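PDB 5HL3: Lmo2470 protein from Listeria monocytogenes EGD-e, which binds calcium and, as a leucine-rich-repeat internalin, interacts with the host protein afadin and facilitates bacterial crossing of the basement membrane. Local coordinates for residues A[78-83]-A[100-105]; A[114-119]-A[126-131]; A[137-142]-A[164-169]; A[150-155]-A[172-177]. One frame throughout, in Å; residues are numbered along the deposited sequence. Where two conformers were deposited one is given.

In the fold
Four contacts sample successive turns of one leucine-rich-repeat solenoid. Contacts 1 and 4 join neighbouring strands of its long parallel sheet, and strand 127-129 of contact 2 lies between them, bonded to strand 100-103 on one flank and to strand 150-152 on the other. Contacts 1 and 4 combine backbone ladders with inward apolar groups and outward, partly exposed ones. Contact 2 is the buried member, almost wholly apolar, tying a strand to the loop across the interior. Contact 3 lies between loops away from the sheet: its rings reach Leu151 of contact 4 and Leu116 of contact 2, while its outer rim is built from carboxylate, amides, waters and a calcium ion.

Contact 1: A[78-83]-A[100-105]; sequences SIMEFG and TLFFAD. With CA (calcium ion), chain D; CA (calcium ion), chain B.
Ser78 and Ile79 run parallel to Phe102 and Phe103, with the backbone of Ile79 gripping the second strand twice: its N donates to Phe102 O (2.8 Å) and its O accepts from Ala104 N (2.9 Å), both bonds nearly straight. The side chains then sort to the two faces of the sheet. On the inner one, Ile79 and Phe103 lie alongside each other, and the isoleucine tip, CD1, sits over the face of the Phe103 ring as a CH-pi contact, 3.7 Å from its centroid. Phe82 approaches the same phenylalanine differently. Its CG is placed between the backbone N and the carbonyl carbon (chi1 59°), which turns its face to the edge of Phe103; the T-shaped pair has centroids 5.3 Å apart and planes at 72°. Ala104 O lies at the edge of the Phe82 ring, near its plane, and Leu114 adds to the apolar surroundings of both rings. On the outer face, Met80, a selenomethionine, doubles back at chi2 and chi3 and brings SE obliquely to the Phe102 ring, 3.8 Å from CE1, in a Met-aromatic contact. Ser78 OG passes beside Phe102 CB, although its hydrogen bond goes to Asp76. Calcium ions sit near both loop ends: Glu81 grips one with both carboxylate oxygens, and Asp105 OD1 binds another at 2.3 Å, a site completed by Pro106 O, Gly108 O and waters. A parallel ladder with apolar groups turned inward and a mixed outer face is the arrangement expected in the parallel sheet of a leucine-rich-repeat solenoid, here of the internalin family.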
loop_
_atom_site.group_PDB
_atom_site.type_symbol
_atom_site.label_atom_id
_atom_site.label_comp_id
_atom_site.label_asym_id
_atom_site.label_seq_id
_atom_site.Cartn_x
_atom_site.Cartn_y
_atom_site.Cartn_z
ATOM N N SER A 78 6.127 8.894 -19.582
ATOM C CA SER A 78 4.913 8.180 -19.230
ATOM C C SER A 78 4.702 7.048 -20.215
ATOM O O SER A 78 4.660 7.253 -21.416
ATOM C CB SER A 78 3.722 9.132 -19.200
ATOM O OG SER A 78 3.838 10.042 -18.120
ATOM N N ILE A 79 4.594 5.844 -19.689
ATOM C CA ILE A 79 4.374 4.627 -20.493
ATOM C C ILE A 79 2.936 4.206 -20.194
ATOM O O ILE A 79 2.650 3.560 -19.168
ATOM C CB ILE A 79 5.430 3.556 -20.178
ATOM C CG1 ILE A 79 6.820 4.137 -20.498
ATOM C CG2 ILE A 79 5.182 2.313 -21.035
ATOM C CD1 ILE A 79 7.964 3.558 -19.786
HETATM N N MSE A 80 2.028 4.599 -21.080
HETATM C CA MSE A 80 0.603 4.410 -20.854
HETATM C C MSE A 80 0.085 3.068 -21.253
HETATM O O MSE A 80 -0.921 2.634 -20.725
HETATM C CB MSE A 80 -0.166 5.476 -21.644
HETATM C CG MSE A 80 0.217 6.886 -21.179
HETATM SE SE MSE A 80 -0.236 7.267 -19.295
HETATM C CE MSE A 80 -2.160 7.268 -19.602
ATOM N N GLU A 81 0.713 2.439 -22.223
ATOM C CA GLU A 81 0.361 1.091 -22.652
ATOM C C GLU A 81 1.647 0.433 -23.048
ATOM O O GLU A 81 2.521 1.082 -23.634
ATOM C CB GLU A 81 -0.567 1.103 -23.890
ATOM C CG GLU A 81 -1.871 1.867 -23.760
ATOM C CD GLU A 81 -2.539 2.027 -25.113
ATOM O OE1 GLU A 81 -2.749 1.009 -25.811
ATOM O OE2 GLU A 81 -2.820 3.153 -25.544
ATOM N N PHE A 82 1.808 -0.846 -22.714
ATOM C CA PHE A 82 3.022 -1.574 -23.033
ATOM C C PHE A 82 2.765 -3.061 -23.040
ATOM O O PHE A 82 1.858 -3.564 -22.350
ATOM C CB PHE A 82 4.169 -1.181 -22.056
ATOM C CG PHE A 82 3.867 -1.451 -20.598
ATOM C CD1 PHE A 82 3.084 -0.580 -19.861
ATOM C CD2 PHE A 82 4.423 -2.554 -19.966
ATOM C CE1 PHE A 82 2.819 -0.815 -18.526
ATOM C CE2 PHE A 82 4.187 -2.782 -18.619
ATOM C CZ PHE A 82 3.357 -1.926 -17.907
ATOM N N GLY A 83 3.567 -3.750 -23.839
ATOM C CA GLY A 83 3.480 -5.191 -23.973
ATOM C C GLY A 83 4.385 -5.969 -23.039
ATOM O O GLY A 83 5.199 -5.411 -22.302
ATOM N N THR A 100 10.195 12.599 -13.566
ATOM C CA THR A 100 9.108 11.680 -13.253
ATOM C C THR A 100 9.071 10.543 -14.257
ATOM O O THR A 100 9.166 10.748 -15.470
ATOM C CB THR A 100 7.743 12.385 -13.216
ATOM O OG1 THR A 100 7.492 12.996 -14.484
ATOM C CG2 THR A 100 7.714 13.442 -12.118
ATOM N N LEU A 101 8.915 9.343 -13.736
ATOM C CA LEU A 101 8.817 8.104 -14.523
ATOM C C LEU A 101 7.529 7.431 -14.118
ATOM O O LEU A 101 7.336 7.134 -12.926
ATOM C CB LEU A 101 10.025 7.221 -14.269
ATOM C CG LEU A 101 9.982 5.849 -14.950
ATOM C CD1 LEU A 101 9.912 5.957 -16.474
ATOM C CD2 LEU A 101 11.204 5.078 -14.496
ATOM N N PHE A 102 6.653 7.211 -15.081
ATOM C CA PHE A 102 5.321 6.623 -14.834
ATOM C C PHE A 102 5.044 5.463 -15.761
ATOM O O PHE A 102 5.106 5.628 -16.984
ATOM C CB PHE A 102 4.257 7.721 -15.024
ATOM C CG PHE A 102 2.835 7.257 -14.822
ATOM C CD1 PHE A 102 2.099 6.770 -15.873
ATOM C CD2 PHE A 102 2.218 7.350 -13.570
ATOM C CE1 PHE A 102 0.790 6.351 -15.700
ATOM C CE2 PHE A 102 0.904 6.923 -13.407
ATOM C CZ PHE A 102 0.213 6.408 -14.471
ATOM N N PHE A 103 4.719 4.311 -15.183
ATOM C CA PHE A 103 4.181 3.173 -15.926
ATOM C C PHE A 103 2.729 3.079 -15.486
ATOM O O PHE A 103 2.452 3.060 -14.267
ATOM C CB PHE A 103 4.852 1.849 -15.577
ATOM C CG PHE A 103 6.160 1.576 -16.283
ATOM C CD1 PHE A 103 6.194 0.880 -17.475
ATOM C CD2 PHE A 103 7.363 1.956 -15.705
ATOM C CE1 PHE A 103 7.391 0.604 -18.120
ATOM C CE2 PHE A 103 8.560 1.659 -16.354
ATOM C CZ PHE A 103 8.562 0.986 -17.548
ATOM N N ALA A 104 1.806 2.961 -16.437
ATOM C CA ALA A 104 0.410 2.780 -16.116
ATOM C C ALA A 104 0.152 1.452 -15.437
ATOM O O ALA A 104 0.937 0.520 -15.537
ATOM C CB ALA A 104 -0.452 2.894 -17.385
ATOM N N ASP A 105 -0.991 1.402 -14.757
ATOM C CA ASP A 105 -1.560 0.186 -14.178
ATOM C C ASP A 105 -2.464 -0.386 -15.291
ATOM O O ASP A 105 -3.518 0.172 -15.569
ATOM C CB ASP A 105 -2.390 0.571 -12.957
ATOM C CG ASP A 105 -3.024 -0.608 -12.271
ATOM O OD1 ASP A 105 -2.997 -1.747 -12.791
ATOM O OD2 ASP A 105 -3.604 -0.317 -11.177
HETATM CA CA CA D . -3.884 2.460 -27.670
HETATM CA CA CA B . -4.158 -3.680 -13.240
HETATM O O HOH W 1 -5.157 -3.785 -11.000
HETATM O O HOH W 2 -2.606 -5.273 -14.698
HETATM O O HOH W 3 -2.607 -4.828 -11.697
HETATM O O HOH W 4 -6.303 -2.425 -13.340
HETATM O O HOH W 5 -1.640 2.280 -28.444
#

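Contact 2: A[114-119]-A[126-131]; sequences LSLPNY and DTITMS
Met130, a selenomethionine, runs extended through chi2 (173°) and bends only at chi3 (82°), a turn that lays its terminal CE against Leu114 CB at 3.5 Å. The same methyl touches Leu114 CD1 and lies 3.6 Å from Ser115 O, so the tip of the side chain meets both apolar carbon and a backbone carbonyl. One atom back, SE is met by Leu116, whose CG stands anti to its backbone N (chi1 177°); CB and CD1 each approach SE to 4.0 Å, and CD2 is only slightly farther. The selenium thus rests against CB and both terminal methyls of Leu116. This is the interior of a leucine-rich-repeat turn: strand 127-129 belongs to the parallel sheet, the chain at 114-119 lies across from it, and apolar side chains from both fill the space between. Two residues earlier on the strand, Ile128 extends CD1 to within 4.3 Å of Leu116 CD1, a looser, tip-to-tip approach. Neighbouring turns add to the same core, with Phe103 against Leu114 and Leu151 against Ile128. At the border of the apolar region, Ser115 carries its OG away to a hydrogen bond with Glu88. Met130 O accepts a hydrogen bond from Asn133 ND2.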
loop_
_atom_site.group_PDB
_atom_site.type_symbol
_atom_site.label_atom_id
_atom_site.label_comp_id
_atom_site.label_asym_id
_atom_site.label_seq_id
_atom_site.Cartn_x
_atom_site.Cartn_y
_atom_site.Cartn_z
ATOM N N LEU A 114 7.613 -5.845 -14.349
ATOM C CA LEU A 114 8.578 -4.755 -14.512
ATOM C C LEU A 114 9.701 -4.861 -13.506
ATOM O O LEU A 114 9.461 -5.246 -12.367
ATOM C CB LEU A 114 7.929 -3.373 -14.277
ATOM C CG LEU A 114 6.880 -2.916 -15.301
ATOM C CD1 LEU A 114 6.278 -1.617 -14.809
ATOM C CD2 LEU A 114 7.478 -2.750 -16.703
ATOM N N SER A 115 10.929 -4.547 -13.915
ATOM C CA SER A 115 12.041 -4.411 -12.972
ATOM C C SER A 115 12.360 -2.933 -12.767
ATOM O O SER A 115 12.087 -2.113 -13.649
ATOM C CB SER A 115 13.285 -5.182 -13.431
ATOM O OG SER A 115 13.696 -4.785 -14.737
ATOM N N LEU A 116 12.935 -2.625 -11.601
ATOM C CA LEU A 116 13.308 -1.280 -11.207
ATOM C C LEU A 116 14.825 -1.209 -11.073
ATOM O O LEU A 116 15.378 -1.618 -10.053
ATOM C CB LEU A 116 12.606 -0.850 -9.907
ATOM C CG LEU A 116 12.997 0.543 -9.384
ATOM C CD1 LEU A 116 12.983 1.625 -10.454
ATOM C CD2 LEU A 116 12.097 0.932 -8.226
ATOM N N PRO A 117 15.514 -0.697 -12.098
ATOM C CA PRO A 117 16.958 -0.549 -12.017
ATOM C C PRO A 117 17.404 0.421 -10.941
ATOM O O PRO A 117 16.650 1.303 -10.550
ATOM C CB PRO A 117 17.333 0.047 -13.397
ATOM C CG PRO A 117 16.248 -0.276 -14.269
ATOM C CD PRO A 117 15.022 -0.352 -13.440
ATOM N N ASN A 118 18.654 0.272 -10.503
ATOM C CA ASN A 118 19.256 1.252 -9.613
ATOM C C ASN A 118 19.767 2.394 -10.525
ATOM O O ASN A 118 20.965 2.544 -10.747
ATOM C CB ASN A 118 20.363 0.569 -8.819
ATOM C CG ASN A 118 21.030 1.494 -7.828
ATOM O OD1 ASN A 118 20.455 2.495 -7.397
ATOM N ND2 ASN A 118 22.287 1.182 -7.505
ATOM N N TYR A 119 18.839 3.208 -11.001
ATOM C CA TYR A 119 19.150 4.219 -12.017
ATOM C C TYR A 119 20.279 5.130 -11.582
ATOM O O TYR A 119 20.253 5.677 -10.465
ATOM C CB TYR A 119 17.924 5.092 -12.309
ATOM C CG TYR A 119 16.814 4.386 -13.059
ATOM C CD1 TYR A 119 16.993 3.970 -14.378
ATOM C CD2 TYR A 119 15.595 4.164 -12.474
ATOM C CE1 TYR A 119 15.981 3.335 -15.085
ATOM C CE2 TYR A 119 14.564 3.552 -13.171
ATOM C CZ TYR A 119 14.779 3.122 -14.456
ATOM O OH TYR A 119 13.750 2.484 -15.122
ATOM N N ASP A 126 12.340 12.670 -9.180
ATOM C CA ASP A 126 11.488 13.086 -8.045
ATOM C C ASP A 126 10.425 12.037 -7.699
ATOM O O ASP A 126 10.173 11.785 -6.517
ATOM C CB ASP A 126 10.837 14.444 -8.405
ATOM C CG ASP A 126 9.905 14.944 -7.346
ATOM O OD1 ASP A 126 8.727 14.525 -7.359
ATOM O OD2 ASP A 126 10.338 15.783 -6.523
ATOM N N THR A 127 9.792 11.450 -8.717
ATOM C CA THR A 127 8.678 10.528 -8.519
ATOM C C THR A 127 8.759 9.364 -9.476
ATOM O O THR A 127 8.947 9.564 -10.684
ATOM C CB THR A 127 7.315 11.236 -8.716
ATOM O OG1 THR A 127 7.170 12.298 -7.746
ATOM C CG2 THR A 127 6.144 10.289 -8.571
ATOM N N ILE A 128 8.569 8.157 -8.935
ATOM C CA ILE A 128 8.485 6.916 -9.715
ATOM C C ILE A 128 7.168 6.224 -9.370
ATOM O O ILE A 128 6.855 6.051 -8.203
ATOM C CB ILE A 128 9.652 5.973 -9.449
ATOM C CG1 ILE A 128 10.995 6.625 -9.877
ATOM C CG2 ILE A 128 9.409 4.640 -10.162
ATOM C CD1 ILE A 128 12.194 5.784 -9.523
ATOM N N THR A 129 6.402 5.855 -10.394
ATOM C CA THR A 129 5.131 5.122 -10.244
ATOM C C THR A 129 5.135 3.881 -11.110
ATOM O O THR A 129 5.311 3.979 -12.328
ATOM C CB THR A 129 3.927 5.966 -10.671
ATOM O OG1 THR A 129 3.892 7.184 -9.924
ATOM C CG2 THR A 129 2.603 5.230 -10.458
HETATM N N MSE A 130 4.933 2.722 -10.477
HETATM C CA MSE A 130 4.908 1.439 -11.218
HETATM C C MSE A 130 3.777 0.556 -10.742
HETATM O O MSE A 130 3.692 -0.614 -11.132
HETATM C CB MSE A 130 6.214 0.713 -11.001
HETATM C CG MSE A 130 7.416 1.481 -11.582
HETATM SE SE MSE A 130 9.136 0.671 -11.120
HETATM C CE MSE A 130 9.084 -0.599 -12.452
ATOM N N SER A 131 2.882 1.110 -9.944
ATOM C CA SER A 131 1.771 0.354 -9.347
ATOM C C SER A 131 0.972 -0.489 -10.336
ATOM O O SER A 131 0.634 -0.068 -11.433
ATOM C CB SER A 131 0.821 1.305 -8.666
ATOM O OG SER A 131 1.507 2.060 -7.675
#

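Contact 3: A[137-142]-A[164-169]; sequences GSIPDF and PNFNNI. With CA (calcium ion), chain F.
Phe142 and Phe166 hold their rings nearly parallel (planes at 7°) but slid apart, with centroids 5.6 Å from each other, so they meet at their rims, Phe142 CE2 on Phe166 CE1. Pro140 O stands over the centre of one face of Phe142, while at the edge of Phe166, near its plane, lie that same oxygen and Ile139 CG2; Pro164 O lies over one face of Phe166. The two phenylalanines occupy equivalent places in consecutive leucine-rich-repeat turns, each following a proline by two residues, and such repetition stacks loop on loop. Pro164 packs its CD against Ile139 O at 3.3 Å. Outside the rings the contact becomes polar. Asp141 spreads both oxygens to one asparagine: Asn167 N reaches OD1 on its syn lone pair (2.9 Å, 172°), and Asn167 ND2 reaches OD2 (2.8 Å), with the carboxylate and amide planes 52° apart. That pair of bonds should hold the amide's orientation while its other end, Asn167 OD1, binds calcium at 2.4 Å, in a site shared with Gln189, Asn190 and waters. Asn168 ND2 donates to Phe142 O from above the carbonyl plane, and one water accepts from Asn168 N while donating to both Phe142 O and Asp141 OD1.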
loop_
_atom_site.group_PDB
_atom_site.type_symbol
_atom_site.label_atom_id
_atom_site.label_comp_id
_atom_site.label_asym_id
_atom_site.label_seq_id
_atom_site.Cartn_x
_atom_site.Cartn_y
_atom_site.Cartn_z
ATOM N N GLY A 137 12.317 -9.186 -9.250
ATOM C CA GLY A 137 13.418 -8.983 -8.306
ATOM C C GLY A 137 13.044 -8.097 -7.134
ATOM O O GLY A 137 11.936 -8.165 -6.617
ATOM N N SER A 138 14.009 -7.321 -6.664
ATOM C CA SER A 138 13.853 -6.478 -5.469
ATOM C C SER A 138 13.870 -5.004 -5.809
ATOM O O SER A 138 14.282 -4.596 -6.894
ATOM C CB SER A 138 14.994 -6.758 -4.484
ATOM O OG SER A 138 14.956 -8.086 -4.023
ATOM N N ILE A 139 13.375 -4.199 -4.891
ATOM C CA ILE A 139 13.522 -2.755 -4.993
ATOM C C ILE A 139 14.973 -2.463 -4.604
ATOM O O ILE A 139 15.403 -2.863 -3.517
ATOM C CB ILE A 139 12.604 -1.987 -4.000
ATOM C CG1 ILE A 139 11.128 -2.370 -4.214
ATOM C CG2 ILE A 139 12.795 -0.455 -4.126
ATOM C CD1 ILE A 139 10.211 -1.843 -3.128
ATOM N N PRO A 140 15.744 -1.776 -5.467
ATOM C CA PRO A 140 17.144 -1.476 -5.093
ATOM C C PRO A 140 17.257 -0.494 -3.938
ATOM O O PRO A 140 16.357 0.349 -3.729
ATOM C CB PRO A 140 17.737 -0.837 -6.362
ATOM C CG PRO A 140 16.632 -0.539 -7.239
ATOM C CD PRO A 140 15.398 -1.263 -6.809
ATOM N N ASP A 141 18.366 -0.586 -3.185
ATOM C CA ASP A 141 18.697 0.442 -2.205
ATOM C C ASP A 141 19.356 1.560 -3.056
ATOM O O ASP A 141 20.557 1.607 -3.215
ATOM C CB ASP A 141 19.625 -0.118 -1.133
ATOM C CG ASP A 141 19.882 0.855 -0.001
ATOM O OD1 ASP A 141 19.158 1.861 0.127
ATOM O OD2 ASP A 141 20.852 0.603 0.761
ATOM N N PHE A 142 18.510 2.431 -3.590
ATOM C CA PHE A 142 18.926 3.411 -4.601
ATOM C C PHE A 142 20.163 4.179 -4.207
ATOM O O PHE A 142 20.236 4.699 -3.097
ATOM C CB PHE A 142 17.834 4.446 -4.852
ATOM C CG PHE A 142 16.471 3.858 -5.096
ATOM C CD1 PHE A 142 16.147 3.237 -6.310
ATOM C CD2 PHE A 142 15.489 3.944 -4.102
ATOM C CE1 PHE A 142 14.887 2.706 -6.489
ATOM C CE2 PHE A 142 14.230 3.448 -4.296
ATOM C CZ PHE A 142 13.938 2.833 -5.483
ATOM N N PRO A 164 14.276 -2.798 0.898
ATOM C CA PRO A 164 15.393 -2.406 1.768
ATOM C C PRO A 164 15.068 -1.278 2.733
ATOM O O PRO A 164 14.081 -0.593 2.587
ATOM C CB PRO A 164 16.468 -1.961 0.783
ATOM C CG PRO A 164 15.751 -1.533 -0.400
ATOM C CD PRO A 164 14.425 -2.268 -0.456
ATOM N N ASN A 165 15.920 -1.110 3.739
ATOM C CA ASN A 165 15.820 -0.014 4.674
ATOM C C ASN A 165 16.606 1.129 4.041
ATOM O O ASN A 165 17.773 1.368 4.328
ATOM C CB ASN A 165 16.378 -0.466 6.031
ATOM C CG ASN A 165 15.963 0.449 7.150
ATOM O OD1 ASN A 165 15.804 1.639 6.965
ATOM N ND2 ASN A 165 15.764 -0.111 8.322
ATOM N N PHE A 166 15.917 1.842 3.149
ATOM C CA PHE A 166 16.579 2.793 2.212
ATOM C C PHE A 166 17.607 3.718 2.836
ATOM O O PHE A 166 17.279 4.511 3.706
ATOM C CB PHE A 166 15.547 3.661 1.499
ATOM C CG PHE A 166 14.515 2.894 0.729
ATOM C CD1 PHE A 166 14.831 2.313 -0.490
ATOM C CD2 PHE A 166 13.211 2.796 1.198
ATOM C CE1 PHE A 166 13.876 1.621 -1.227
ATOM C CE2 PHE A 166 12.249 2.104 0.446
ATOM C CZ PHE A 166 12.588 1.520 -0.759
ATOM N N ASN A 167 18.842 3.682 2.325
ATOM C CA ASN A 167 19.912 4.496 2.896
ATOM C C ASN A 167 20.183 5.847 2.277
ATOM O O ASN A 167 20.734 6.693 2.937
ATOM C CB ASN A 167 21.225 3.694 2.863
ATOM C CG ASN A 167 21.244 2.595 3.901
ATOM O OD1 ASN A 167 21.347 2.882 5.074
ATOM N ND2 ASN A 167 21.064 1.339 3.485
ATOM N N ASN A 168 19.795 6.045 1.027
ATOM C CA ASN A 168 20.305 7.202 0.262
ATOM C C ASN A 168 19.241 8.035 -0.429
ATOM O O ASN A 168 19.526 8.691 -1.451
ATOM C CB ASN A 168 21.320 6.708 -0.775
ATOM C CG ASN A 168 22.264 5.651 -0.227
ATOM O OD1 ASN A 168 23.043 5.918 0.691
ATOM N ND2 ASN A 168 22.206 4.458 -0.790
ATOM N N ILE A 169 18.018 8.008 0.085
ATOM C CA ILE A 169 16.915 8.840 -0.432
ATOM C C ILE A 169 16.334 9.686 0.711
ATOM O O ILE A 169 15.166 9.545 1.104
ATOM C CB ILE A 169 15.847 8.023 -1.190
ATOM C CG1 ILE A 169 15.315 6.848 -0.361
ATOM C CG2 ILE A 169 16.426 7.520 -2.528
ATOM C CD1 ILE A 169 14.113 6.161 -0.960
HETATM CA CA CA F . 20.989 3.142 7.393
HETATM O O HOH W 6 18.451 4.347 -0.883
HETATM O O HOH W 7 23.394 1.979 0.245
HETATM O O HOH W 8 19.906 7.623 -4.217
HETATM O O HOH W 9 19.185 1.623 6.746
HETATM O O HOH W 10 22.641 1.375 7.704
HETATM O O HOH W 11 23.024 4.427 6.783
#

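Contact 4: A[150-155]-A[172-177]; sequences QLYMSE and LITLDL
The Tyr152 ring lies lengthwise above its own strand on the outer, concave face of this leucine-rich-repeat sheet, pointing back toward Gln150, with its CD1 and CE1 side turned to strand 174-176. Its CB leaves the strand on the face shared with Asp176, and CG stands anti to the carbonyl carbon (chi1 -65°). From there CD1 touches Asp176 CB at 3.8 Å, CE1 and CZ pass Thr174 CG2, and at the tip OH is 3.8 Å from the same methyl. The ring thus spans two residues of the neighbouring strand, and stands almost perpendicular to the Asp176 carboxylate (88°). Thr127 and Thr129 of the preceding strand also touch it. Beneath these groups the backbones form a regular parallel ladder. Leu151 uses both its polar atoms, N donating to Thr174 O (3.0 Å) and O accepting from Asp176 N (3.0 Å), before Met153 N closes the series on Asp176 O. The opposite face is apolar: Leu151 and Leu175 lie side by side pointing inward, with Leu175 CD1 4.0 Å from Leu151 CB, and Leu172 CD1 fills in near Gln150 N. Beyond the strands, Asn180 ND2 bonds to both Met153 O and Leu177 O, in the manner of the asparagine ladder of this fold. Asp176 OD1 and Ser154 OG share a partner in Ser178 OG, a common link that ties the two strand ends together, and Ser154 CB rests against the aspartate group, 3.8 Å from each of Asp176 OD1 and OD2.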
loop_
_atom_site.group_PDB
_atom_site.type_symbol
_atom_site.label_atom_id
_atom_site.label_comp_id
_atom_site.label_asym_id
_atom_site.label_seq_id
_atom_site.Cartn_x
_atom_site.Cartn_y
_atom_site.Cartn_z
ATOM N N GLN A 150 8.853 10.741 -4.014
ATOM C CA GLN A 150 7.638 9.930 -4.016
ATOM C C GLN A 150 7.874 8.625 -4.716
ATOM O O GLN A 150 8.425 8.589 -5.830
ATOM C CB GLN A 150 6.466 10.654 -4.674
ATOM C CG GLN A 150 6.210 12.050 -4.165
ATOM C CD GLN A 150 4.966 12.648 -4.793
ATOM O OE1 GLN A 150 4.873 12.784 -6.014
ATOM N NE2 GLN A 150 4.000 12.980 -3.971
ATOM N N LEU A 151 7.394 7.542 -4.105
ATOM C CA LEU A 151 7.564 6.210 -4.649
ATOM C C LEU A 151 6.229 5.463 -4.549
ATOM O O LEU A 151 5.772 5.165 -3.432
ATOM C CB LEU A 151 8.698 5.509 -3.909
ATOM C CG LEU A 151 9.148 4.165 -4.409
ATOM C CD1 LEU A 151 9.537 4.198 -5.880
ATOM C CD2 LEU A 151 10.312 3.683 -3.548
ATOM N N TYR A 152 5.598 5.207 -5.699
ATOM C CA TYR A 152 4.287 4.543 -5.784
ATOM C C TYR A 152 4.513 3.139 -6.317
ATOM O O TYR A 152 4.786 2.954 -7.527
ATOM C CB TYR A 152 3.356 5.344 -6.665
ATOM C CG TYR A 152 3.024 6.707 -6.088
ATOM C CD1 TYR A 152 2.058 6.856 -5.103
ATOM C CD2 TYR A 152 3.675 7.872 -6.549
ATOM C CE1 TYR A 152 1.774 8.109 -4.593
ATOM C CE2 TYR A 152 3.366 9.105 -6.032
ATOM C CZ TYR A 152 2.434 9.220 -5.056
ATOM O OH TYR A 152 2.162 10.501 -4.532
HETATM N N MSE A 153 4.356 2.138 -5.436
HETATM C CA MSE A 153 4.673 0.745 -5.740
HETATM C C MSE A 153 3.585 -0.157 -5.184
HETATM O O MSE A 153 3.867 -1.162 -4.535
HETATM C CB MSE A 153 6.032 0.391 -5.143
HETATM C CG MSE A 153 7.166 1.335 -5.559
HETATM SE SE MSE A 153 7.748 1.125 -7.424
HETATM C CE MSE A 153 8.857 -0.446 -7.093
ATOM N N SER A 154 2.340 0.194 -5.434
ATOM C CA SER A 154 1.182 -0.573 -4.941
ATOM C C SER A 154 0.881 -1.747 -5.864
ATOM O O SER A 154 1.020 -1.610 -7.086
ATOM C CB SER A 154 -0.027 0.353 -4.882
ATOM O OG SER A 154 -1.176 -0.354 -4.478
ATOM N N GLU A 155 0.471 -2.888 -5.306
ATOM C CA GLU A 155 0.040 -4.057 -6.120
ATOM C C GLU A 155 1.129 -4.501 -7.078
ATOM O O GLU A 155 0.957 -4.500 -8.308
ATOM C CB GLU A 155 -1.276 -3.800 -6.866
ATOM C CG GLU A 155 -1.902 -5.115 -7.307
ATOM C CD GLU A 155 -3.182 -4.967 -8.042
ATOM O OE1 GLU A 155 -3.240 -4.221 -9.033
ATOM O OE2 GLU A 155 -4.149 -5.661 -7.667
ATOM N N LEU A 172 12.687 11.498 0.826
ATOM C CA LEU A 172 11.421 10.806 0.551
ATOM C C LEU A 172 10.274 11.296 1.447
ATOM O O LEU A 172 10.413 11.352 2.679
ATOM C CB LEU A 172 11.614 9.292 0.707
ATOM C CG LEU A 172 10.491 8.430 0.144
ATOM C CD1 LEU A 172 10.564 8.425 -1.372
ATOM C CD2 LEU A 172 10.567 7.002 0.690
ATOM N N ILE A 173 9.144 11.627 0.827
ATOM C CA ILE A 173 7.955 12.137 1.539
ATOM C C ILE A 173 6.789 11.127 1.491
ATOM O O ILE A 173 6.020 11.047 2.459
ATOM C CB ILE A 173 7.502 13.486 0.912
ATOM C CG1 ILE A 173 8.567 14.555 1.115
ATOM C CG2 ILE A 173 6.162 13.952 1.485
ATOM C CD1 ILE A 173 8.332 15.757 0.244
ATOM N N THR A 174 6.630 10.410 0.368
ATOM C CA THR A 174 5.499 9.513 0.152
ATOM C C THR A 174 5.975 8.153 -0.265
ATOM O O THR A 174 6.753 8.038 -1.215
ATOM C CB THR A 174 4.514 10.063 -0.923
ATOM O OG1 THR A 174 3.960 11.296 -0.444
ATOM C CG2 THR A 174 3.385 9.074 -1.214
ATOM N N LEU A 175 5.494 7.119 0.415
ATOM C CA LEU A 175 5.815 5.736 0.071
ATOM C C LEU A 175 4.507 4.955 0.094
ATOM O O LEU A 175 3.892 4.778 1.164
ATOM C CB LEU A 175 6.817 5.159 1.074
ATOM C CG LEU A 175 7.278 3.733 0.894
ATOM C CD1 LEU A 175 7.837 3.508 -0.503
ATOM C CD2 LEU A 175 8.318 3.367 1.957
ATOM N N ASP A 176 4.057 4.502 -1.073
ATOM C CA ASP A 176 2.837 3.702 -1.218
ATOM C C ASP A 176 3.234 2.278 -1.553
ATOM O O ASP A 176 3.687 2.005 -2.663
ATOM C CB ASP A 176 1.902 4.281 -2.281
ATOM C CG ASP A 176 0.628 3.465 -2.487
ATOM O OD1 ASP A 176 0.381 2.478 -1.758
ATOM O OD2 ASP A 176 -0.136 3.827 -3.424
ATOM N N LEU A 177 3.073 1.376 -0.583
ATOM C CA LEU A 177 3.376 -0.058 -0.716
ATOM C C LEU A 177 2.092 -0.873 -0.468
ATOM O O LEU A 177 2.171 -2.058 -0.055
ATOM C CB LEU A 177 4.487 -0.468 0.244
ATOM C CG LEU A 177 5.878 0.021 -0.164
ATOM C CD1 LEU A 177 6.819 -0.006 1.029
ATOM C CD2 LEU A 177 6.397 -0.789 -1.339
HETATM O O HOH W 12 4.491 13.700 -1.529
#